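Local coordinates for putative metalloprotease II (Bacteroides fragilis, PDB 4ON1), which binds a zinc ion and probably acts as an extracellular metalloendopeptidase related to fragilysin, at residues A[207-212]-A[244-249]; A[285-290]-A[322-327]. All blocks are in the same frame, centred on the assembly; numbering follows the deposited sequence.

How the interactions relate
Interaction 1 pairs 207-212 with 244-249 and interaction 2 pairs 285-290 with 322-327; the strands that carry them are parallel, and their centres lie about 11 Å apart. The two meet where strand 201-209 runs beside strand 284-288: I208 N lies 2.8 Å from I285 O and I208 O 2.8 Å from L287 N, both probable hydrogen bonds. A salt bridge from E210 to R288 adds a side-chain tie. Interaction 1 lies away from the zinc site, whereas in interaction 2 the S322 side chain is about 11 Å from the zinc ion, which is bound by D176, H334, H338 and H344.

Interaction 1 of 2, residues A[207-212]-A[244-249]; sequences LIKEKD and YTIKDS
CB of Y244 meets CD1 of L207 at 4.1 Å, the two side chains lying alongside and pointing the same way; the phenol hydroxyl continues to T228 on helix 217-230. The carbonyl of T245 takes the first backbone bond, from L207 N to T245 O (2.7 Å), while its hydroxyl bonds E204. I246 uses both branches: CG1 touches CD1 of L207, and CG2 packs against CD of K209 at 3.9 Å. K247 bonds the neighbouring strand through both backbone polar atoms, its N donating to L207 O and its O receiving K209 N at 2.8 Å. Its CB rests beside CD1 of I208. At D248 the carboxylate lies alongside the lysine chain of K209, whose bend at chi3 (69°) sets CE 3.7 Å from D248 OD1. The salt bridge from K209 NZ to OD1 is long, but a water bridges NZ to OD2, accepting from the lysine and donating to the carboxylate. S249 then turns inward: its OG, between backbone N and carbonyl carbon (chi1 80°), donates to K209 O at 2.9 Å, well off the carbonyl plane, and also bonds H251 N. S249 N makes only a weak bond to the same carbonyl and donates to a second water. CB of S249 presses on CG2 of I208 at a tight 3.5 Å. With helix 217-230 linking the two strands and packing on L207, K209 and Y244, this is the beta-alpha-beta crossover that opens the metzincin catalytic domain.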
ATOM      1  N   LEU A 207       0.151  -2.123  11.345  1.00  8.23           N
ATOM      2  CA  LEU A 207       1.041  -2.666  10.332  1.00 10.40           C
ATOM      3  C   LEU A 207       2.407  -2.909  10.954  1.00 13.30           C
ATOM      4  O   LEU A 207       3.124  -1.973  11.310  1.00 16.37           O
ATOM      5  CB  LEU A 207       1.129  -1.718   9.137  1.00  7.26           C
ATOM      6  CG  LEU A 207      -0.233  -1.325   8.550  1.00 17.47           C
ATOM      7  CD1 LEU A 207      -0.065  -0.380   7.388  1.00 19.84           C
ATOM      8  CD2 LEU A 207      -0.992  -2.547   8.096  1.00 13.28           C
ATOM      9  N   ILE A 208       2.754  -4.178  11.103  1.00 12.65           N
ATOM     10  CA  ILE A 208       3.928  -4.542  11.877  1.00 11.40           C
ATOM     11  C   ILE A 208       5.062  -4.956  10.953  1.00 14.62           C
ATOM     12  O   ILE A 208       4.939  -5.933  10.217  1.00 15.22           O
ATOM     13  CB  ILE A 208       3.620  -5.693  12.855  1.00 11.11           C
ATOM     14  CG1 ILE A 208       2.375  -5.373  13.699  1.00  9.12           C
ATOM     15  CG2 ILE A 208       4.825  -5.959  13.752  1.00  9.81           C
ATOM     16  CD1 ILE A 208       2.486  -4.063  14.511  1.00 10.41           C
ATOM     17  N   LYS A 209       6.159  -4.206  10.976  1.00  8.79           N
ATOM     18  CA  LYS A 209       7.311  -4.531  10.128  1.00 13.15           C
ATOM     19  C   LYS A 209       8.088  -5.699  10.699  1.00 18.50           C
ATOM     20  O   LYS A 209       8.565  -5.636  11.830  1.00 18.22           O
ATOM     21  CB  LYS A 209       8.238  -3.319   9.965  1.00  9.58           C
ATOM     22  CG  LYS A 209       7.558  -2.146   9.270  1.00 22.48           C
ATOM     23  CD  LYS A 209       8.373  -0.864   9.373  1.00 24.26           C
ATOM     24  CE  LYS A 209       9.644  -0.953   8.549  1.00 34.84           C
ATOM     25  NZ  LYS A 209      10.380   0.340   8.574  1.00 39.07           N
ATOM     26  N   GLU A 210       8.207  -6.765   9.913  1.00 13.93           N
ATOM     27  CA  GLU A 210       9.012  -7.922  10.300  1.00 15.29           C
ATOM     28  C   GLU A 210      10.461  -7.483  10.487  1.00 12.80           C
ATOM     29  O   GLU A 210      11.002  -6.730   9.677  1.00 14.28           O
ATOM     30  CB  GLU A 210       8.905  -9.032   9.248  1.00 14.32           C
ATOM     31  CG  GLU A 210       9.778 -10.263   9.512  1.00 18.13           C
ATOM     32  CD  GLU A 210       9.665 -11.315   8.409  1.00 23.80           C
ATOM     33  OE1 GLU A 210       8.527 -11.639   7.994  1.00 28.68           O
ATOM     34  OE2 GLU A 210      10.716 -11.801   7.944  1.00 35.35           O
ATOM     35  N   LYS A 211      11.071  -7.884  11.595  1.00 14.33           N
ATOM     36  CA  LYS A 211      12.473  -7.548  11.823  1.00 13.06           C
ATOM     37  C   LYS A 211      13.371  -8.213  10.786  1.00 15.19           C
ATOM     38  O   LYS A 211      13.265  -9.417  10.542  1.00 18.15           O
ATOM     39  CB  LYS A 211      12.915  -7.937  13.231  1.00 13.83           C
ATOM     40  CG  LYS A 211      14.334  -7.450  13.548  1.00 20.47           C
ATOM     41  CD  LYS A 211      14.750  -7.825  14.953  1.00 39.67           C
ATOM     42  CE  LYS A 211      16.134  -7.278  15.282  1.00 44.60           C
ATOM     43  NZ  LYS A 211      16.559  -7.656  16.663  1.00 49.30           N
ATOM     44  N   ASP A 212      14.235  -7.409  10.172  1.00 13.57           N
ATOM     45  CA  ASP A 212      15.080  -7.826   9.054  1.00 17.66           C
ATOM     46  C   ASP A 212      14.253  -8.297   7.867  1.00 19.72           C
ATOM     47  O   ASP A 212      14.762  -8.987   6.991  1.00 18.07           O
ATOM     48  CB  ASP A 212      16.061  -8.928   9.476  1.00 32.43           C
ATOM     49  CG  ASP A 212      16.924  -8.525  10.661  1.00 45.71           C
ATOM     50  OD1 ASP A 212      17.283  -7.332  10.760  1.00 42.05           O
ATOM     51  OD2 ASP A 212      17.247  -9.404  11.490  1.00 42.80           O
ATOM     52  N   TYR A 244      -3.882   3.938   9.866  1.00 10.04           N
ATOM     53  CA  TYR A 244      -2.821   2.956   9.659  1.00 11.69           C
ATOM     54  C   TYR A 244      -1.662   3.250  10.598  1.00 15.61           C
ATOM     55  O   TYR A 244      -1.045   4.307  10.511  1.00 16.09           O
ATOM     56  CB  TYR A 244      -2.324   2.967   8.213  1.00  8.21           C
ATOM     57  CG  TYR A 244      -3.401   2.807   7.163  1.00 12.69           C
ATOM     58  CD1 TYR A 244      -3.750   1.552   6.689  1.00 12.64           C
ATOM     59  CD2 TYR A 244      -4.058   3.913   6.637  1.00 13.94           C
ATOM     60  CE1 TYR A 244      -4.738   1.397   5.717  1.00 10.45           C
ATOM     61  CE2 TYR A 244      -5.038   3.770   5.664  1.00 14.86           C
ATOM     62  CZ  TYR A 244      -5.369   2.509   5.208  1.00 11.19           C
ATOM     63  OH  TYR A 244      -6.343   2.364   4.238  1.00 15.73           O
ATOM     64  N   THR A 245      -1.378   2.326  11.506  1.00 15.38           N
ATOM     65  CA  THR A 245      -0.299   2.517  12.467  1.00 14.27           C
ATOM     66  C   THR A 245       0.855   1.588  12.132  1.00 14.78           C
ATOM     67  O   THR A 245       0.726   0.369  12.200  1.00 11.56           O
ATOM     68  CB  THR A 245      -0.784   2.282  13.907  1.00 15.07           C
ATOM     69  OG1 THR A 245      -1.777   3.264  14.214  1.00 17.46           O
ATOM     70  CG2 THR A 245       0.371   2.409  14.900  1.00 18.28           C
ATOM     71  N   ILE A 246       1.969   2.174  11.716  1.00 10.63           N
ATOM     72  CA  ILE A 246       3.128   1.400  11.294  1.00  9.52           C
ATOM     73  C   ILE A 246       4.148   1.295  12.417  1.00 15.57           C
ATOM     74  O   ILE A 246       4.657   2.310  12.892  1.00 16.63           O
ATOM     75  CB  ILE A 246       3.805   2.035  10.052  1.00 13.37           C
ATOM     76  CG1 ILE A 246       2.812   2.155   8.893  1.00 12.56           C
ATOM     77  CG2 ILE A 246       5.033   1.221   9.626  1.00 15.86           C
ATOM     78  CD1 ILE A 246       3.243   3.185   7.834  1.00 11.17           C
ATOM     79  N   LYS A 247       4.457   0.068  12.826  1.00 11.29           N
ATOM     80  CA  LYS A 247       5.385  -0.154  13.939  1.00 17.23           C
ATOM     81  C   LYS A 247       6.492  -1.128  13.590  1.00 17.99           C
ATOM     82  O   LYS A 247       6.270  -2.086  12.852  1.00 18.18           O
ATOM     83  CB  LYS A 247       4.642  -0.688  15.168  1.00 17.88           C
ATOM     84  CG  LYS A 247       3.485   0.162  15.637  1.00 21.14           C
ATOM     85  CD  LYS A 247       2.789  -0.491  16.833  1.00 34.33           C
ATOM     86  CE  LYS A 247       3.692  -0.517  18.057  1.00 34.79           C
ATOM     87  NZ  LYS A 247       4.145   0.848  18.453  1.00 41.58           N
ATOM     88  N   ASP A 248       7.688  -0.881  14.118  1.00 12.96           N
ATOM     89  CA  ASP A 248       8.741  -1.889  14.072  1.00 14.54           C
ATOM     90  C   ASP A 248       8.496  -2.963  15.125  1.00 15.63           C
ATOM     91  O   ASP A 248       7.814  -2.728  16.118  1.00 16.08           O
ATOM     92  CB  ASP A 248      10.124  -1.264  14.277  1.00 22.13           C
ATOM     93  CG  ASP A 248      10.567  -0.431  13.086  1.00 42.05           C
ATOM     94  OD1 ASP A 248      10.832  -1.020  12.017  1.00 51.77           O
ATOM     95  OD2 ASP A 248      10.651   0.808  13.220  1.00 49.30           O
ATOM     96  N   SER A 249       9.057  -4.143  14.891  1.00 15.15           N
ATOM     97  CA  SER A 249       8.942  -5.258  15.816  1.00 18.22           C
ATOM     98  C   SER A 249      10.294  -5.923  15.979  1.00 22.06           C
ATOM     99  O   SER A 249      11.260  -5.558  15.307  1.00 18.73           O
ATOM    100  CB  SER A 249       7.933  -6.292  15.321  1.00 13.49           C
ATOM    101  OG  SER A 249       8.545  -7.108  14.344  1.00 12.46           O
TER
HETATM  102  O   HOH W   1      10.910  -4.111  12.505  1.00 19.70           O
HETATM  103  O   HOH W   2      10.817   2.097  10.650  1.00 42.81           O

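Interaction 2 of 2, residues A[285-290]-A[322-327]; sequences ILLRDG and STTSSS
The parallel pairing of L287 with S322 and of R288 with T323 belongs to the part of the catalytic sheet next to the zinc-binding helix 331-340, on which S322 and T323 also pack. S322 N donates to L286 O (2.8 Å), almost in line with the C=O, and S322 O receives a weak bond from R288 N. S322 CB touches CG2 of I285 at 3.9 Å and CD2 of L287; its OG, anti to the backbone N (chi1 -179°), turns instead to T323 O. The T324 side chain crosses that of L287 at about a right angle, its methyl CG2 3.8 Å from CB of L287. As in other metzincins, the last strand of the sheet in sequence here leads into the loop before the active-site helix, and the loop starts with an ST turn in which T323 OG1 accepts from S325 N. That oxygen also faces two carbonyls, G290 O at 2.8 Å and D289 O at 2.9 Å, with a single proton to offer. T324 N closes on R288 O at 2.9 Å. A water bridges the side chains, donating to D289 OD2 and accepting from T324 OG1, which also bonds S215. D289 OD1 reaches Y121 OH on helix 112-126, while the guanidinium of R288 donates to T291 O and G254 O and makes a cation-pi contact with W292.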
ATOM      1  N   ILE A 285      -1.232  -6.730  10.620  1.00  8.07           N
ATOM      2  CA  ILE A 285      -0.630  -7.327   9.439  1.00 11.05           C
ATOM      3  C   ILE A 285       0.891  -7.255   9.496  1.00 14.98           C
ATOM      4  O   ILE A 285       1.464  -6.183   9.695  1.00 14.03           O
ATOM      5  CB  ILE A 285      -1.139  -6.659   8.146  1.00 13.57           C
ATOM      6  CG1 ILE A 285      -2.656  -6.817   8.031  1.00 13.60           C
ATOM      7  CG2 ILE A 285      -0.510  -7.313   6.923  1.00 10.36           C
ATOM      8  CD1 ILE A 285      -3.403  -5.537   8.281  1.00 24.98           C
ATOM      9  N   LEU A 286       1.538  -8.412   9.340  1.00  8.59           N
ATOM     10  CA  LEU A 286       2.998  -8.488   9.315  1.00 13.99           C
ATOM     11  C   LEU A 286       3.529  -8.193   7.917  1.00 13.70           C
ATOM     12  O   LEU A 286       3.071  -8.789   6.933  1.00 16.70           O
ATOM     13  CB  LEU A 286       3.475  -9.875   9.763  1.00 11.47           C
ATOM     14  CG  LEU A 286       4.990 -10.080   9.824  1.00 10.57           C
ATOM     15  CD1 LEU A 286       5.597  -9.252  10.953  1.00 13.19           C
ATOM     16  CD2 LEU A 286       5.329 -11.558  10.005  1.00  9.82           C
ATOM     17  N   LEU A 287       4.514  -7.301   7.834  1.00 10.92           N
ATOM     18  CA  LEU A 287       5.034  -6.863   6.545  1.00 12.64           C
ATOM     19  C   LEU A 287       6.502  -7.229   6.320  1.00 19.98           C
ATOM     20  O   LEU A 287       7.360  -6.977   7.169  1.00 14.83           O
ATOM     21  CB  LEU A 287       4.869  -5.343   6.402  1.00 11.91           C
ATOM     22  CG  LEU A 287       3.448  -4.783   6.568  1.00 15.70           C
ATOM     23  CD1 LEU A 287       3.448  -3.262   6.384  1.00 18.35           C
ATOM     24  CD2 LEU A 287       2.523  -5.428   5.565  1.00 13.03           C
ATOM     25  N   ARG A 288       6.783  -7.812   5.159  1.00 11.73           N
ATOM     26  CA  ARG A 288       8.156  -8.081   4.738  1.00 13.49           C
ATOM     27  C   ARG A 288       8.290  -7.730   3.272  1.00 17.14           C
ATOM     28  O   ARG A 288       7.285  -7.629   2.565  1.00 10.47           O
ATOM     29  CB  ARG A 288       8.533  -9.543   4.960  1.00 12.94           C
ATOM     30  CG  ARG A 288       7.634 -10.499   4.184  1.00 16.80           C
ATOM     31  CD  ARG A 288       8.268 -11.864   3.991  1.00 20.94           C
ATOM     32  NE  ARG A 288       8.775 -12.428   5.239  1.00 17.36           N
ATOM     33  CZ  ARG A 288       9.254 -13.662   5.355  1.00 22.96           C
ATOM     34  NH1 ARG A 288       9.266 -14.468   4.301  1.00 21.85           N
ATOM     35  NH2 ARG A 288       9.706 -14.093   6.525  1.00 19.99           N
ATOM     36  N   ASP A 289       9.516  -7.526   2.806  1.00 11.39           N
ATOM     37  CA  ASP A 289       9.690  -7.239   1.392  1.00 15.23           C
ATOM     38  C   ASP A 289       9.493  -8.499   0.553  1.00 20.55           C
ATOM     39  O   ASP A 289       8.995  -8.433  -0.567  1.00 17.74           O
ATOM     40  CB  ASP A 289      11.063  -6.648   1.111  1.00 19.62           C
ATOM     41  CG  ASP A 289      11.224  -6.265  -0.337  1.00 20.87           C
ATOM     42  OD1 ASP A 289      11.996  -6.933  -1.048  1.00 25.60           O
ATOM     43  OD2 ASP A 289      10.551  -5.312  -0.771  1.00 21.05           O
ATOM     44  N   GLY A 290       9.885  -9.642   1.110  1.00 15.70           N
ATOM     45  CA  GLY A 290       9.854 -10.902   0.396  1.00 19.60           C
ATOM     46  C   GLY A 290       8.510 -11.605   0.393  1.00 17.61           C
ATOM     47  O   GLY A 290       7.459 -10.977   0.508  1.00 16.13           O
ATOM     48  N   SER A 322       1.749 -10.013   4.787  1.00 12.83           N
ATOM     49  CA  SER A 322       1.729  -9.456   3.442  1.00 11.55           C
ATOM     50  C   SER A 322       3.098  -9.005   2.986  1.00 15.64           C
ATOM     51  O   SER A 322       3.852  -8.418   3.759  1.00 12.04           O
ATOM     52  CB  SER A 322       0.759  -8.272   3.371  1.00 11.85           C
ATOM     53  OG  SER A 322       0.731  -7.746   2.052  1.00 15.04           O
ATOM     54  N   THR A 323       3.404  -9.262   1.720  1.00 10.59           N
ATOM     55  CA  THR A 323       4.574  -8.664   1.095  1.00 14.76           C
ATOM     56  C   THR A 323       4.326  -7.167   0.905  1.00 16.98           C
ATOM     57  O   THR A 323       3.175  -6.720   0.884  1.00 12.62           O
ATOM     58  CB  THR A 323       4.886  -9.313  -0.264  1.00 14.06           C
ATOM     59  OG1 THR A 323       6.170  -8.871  -0.738  1.00 14.40           O
ATOM     60  CG2 THR A 323       3.798  -8.972  -1.275  1.00 13.24           C
ATOM     61  N   THR A 324       5.393  -6.383   0.804  1.00 15.17           N
ATOM     62  CA  THR A 324       5.241  -4.966   0.469  1.00 15.66           C
ATOM     63  C   THR A 324       5.907  -4.651  -0.862  1.00 23.54           C
ATOM     64  O   THR A 324       5.944  -3.495  -1.283  1.00 21.64           O
ATOM     65  CB  THR A 324       5.843  -4.043   1.538  1.00 10.12           C
ATOM     66  OG1 THR A 324       7.211  -4.410   1.766  1.00 10.48           O
ATOM     67  CG2 THR A 324       5.063  -4.162   2.825  1.00 12.22           C
ATOM     68  N   SER A 325       6.447  -5.683  -1.508  1.00 15.97           N
ATOM     69  CA  SER A 325       7.190  -5.520  -2.756  1.00 25.49           C
ATOM     70  C   SER A 325       6.398  -4.756  -3.819  1.00 26.89           C
ATOM     71  O   SER A 325       5.203  -4.989  -4.009  1.00 13.48           O
ATOM     72  CB  SER A 325       7.601  -6.891  -3.308  1.00 17.04           C
ATOM     73  OG  SER A 325       8.113  -6.761  -4.621  1.00 32.68           O
ATOM     74  N   SER A 326       7.086  -3.842  -4.502  1.00 24.23           N
ATOM     75  CA  SER A 326       6.535  -3.082  -5.625  1.00 31.81           C
ATOM     76  C   SER A 326       5.977  -3.970  -6.734  1.00 26.61           C
ATOM     77  O   SER A 326       5.097  -3.557  -7.483  1.00 30.83           O
ATOM     78  CB  SER A 326       7.618  -2.171  -6.221  1.00 36.98           C
ATOM     79  OG  SER A 326       8.188  -1.329  -5.232  1.00 61.36           O
ATOM     80  N   SER A 327       6.518  -5.181  -6.845  1.00 22.53           N
ATOM     81  CA  SER A 327       6.048  -6.170  -7.810  1.00 28.01           C
ATOM     82  C   SER A 327       4.662  -6.675  -7.459  1.00 18.66           C
ATOM     83  O   SER A 327       3.986  -7.264  -8.296  1.00 20.84           O
ATOM     84  CB  SER A 327       7.017  -7.346  -7.895  1.00 29.32           C
ATOM     85  OG  SER A 327       8.312  -6.895  -8.240  1.00 56.58           O
TER
HETATM   86  O   HOH W   3       9.296  -3.365   0.359  1.00 11.43           O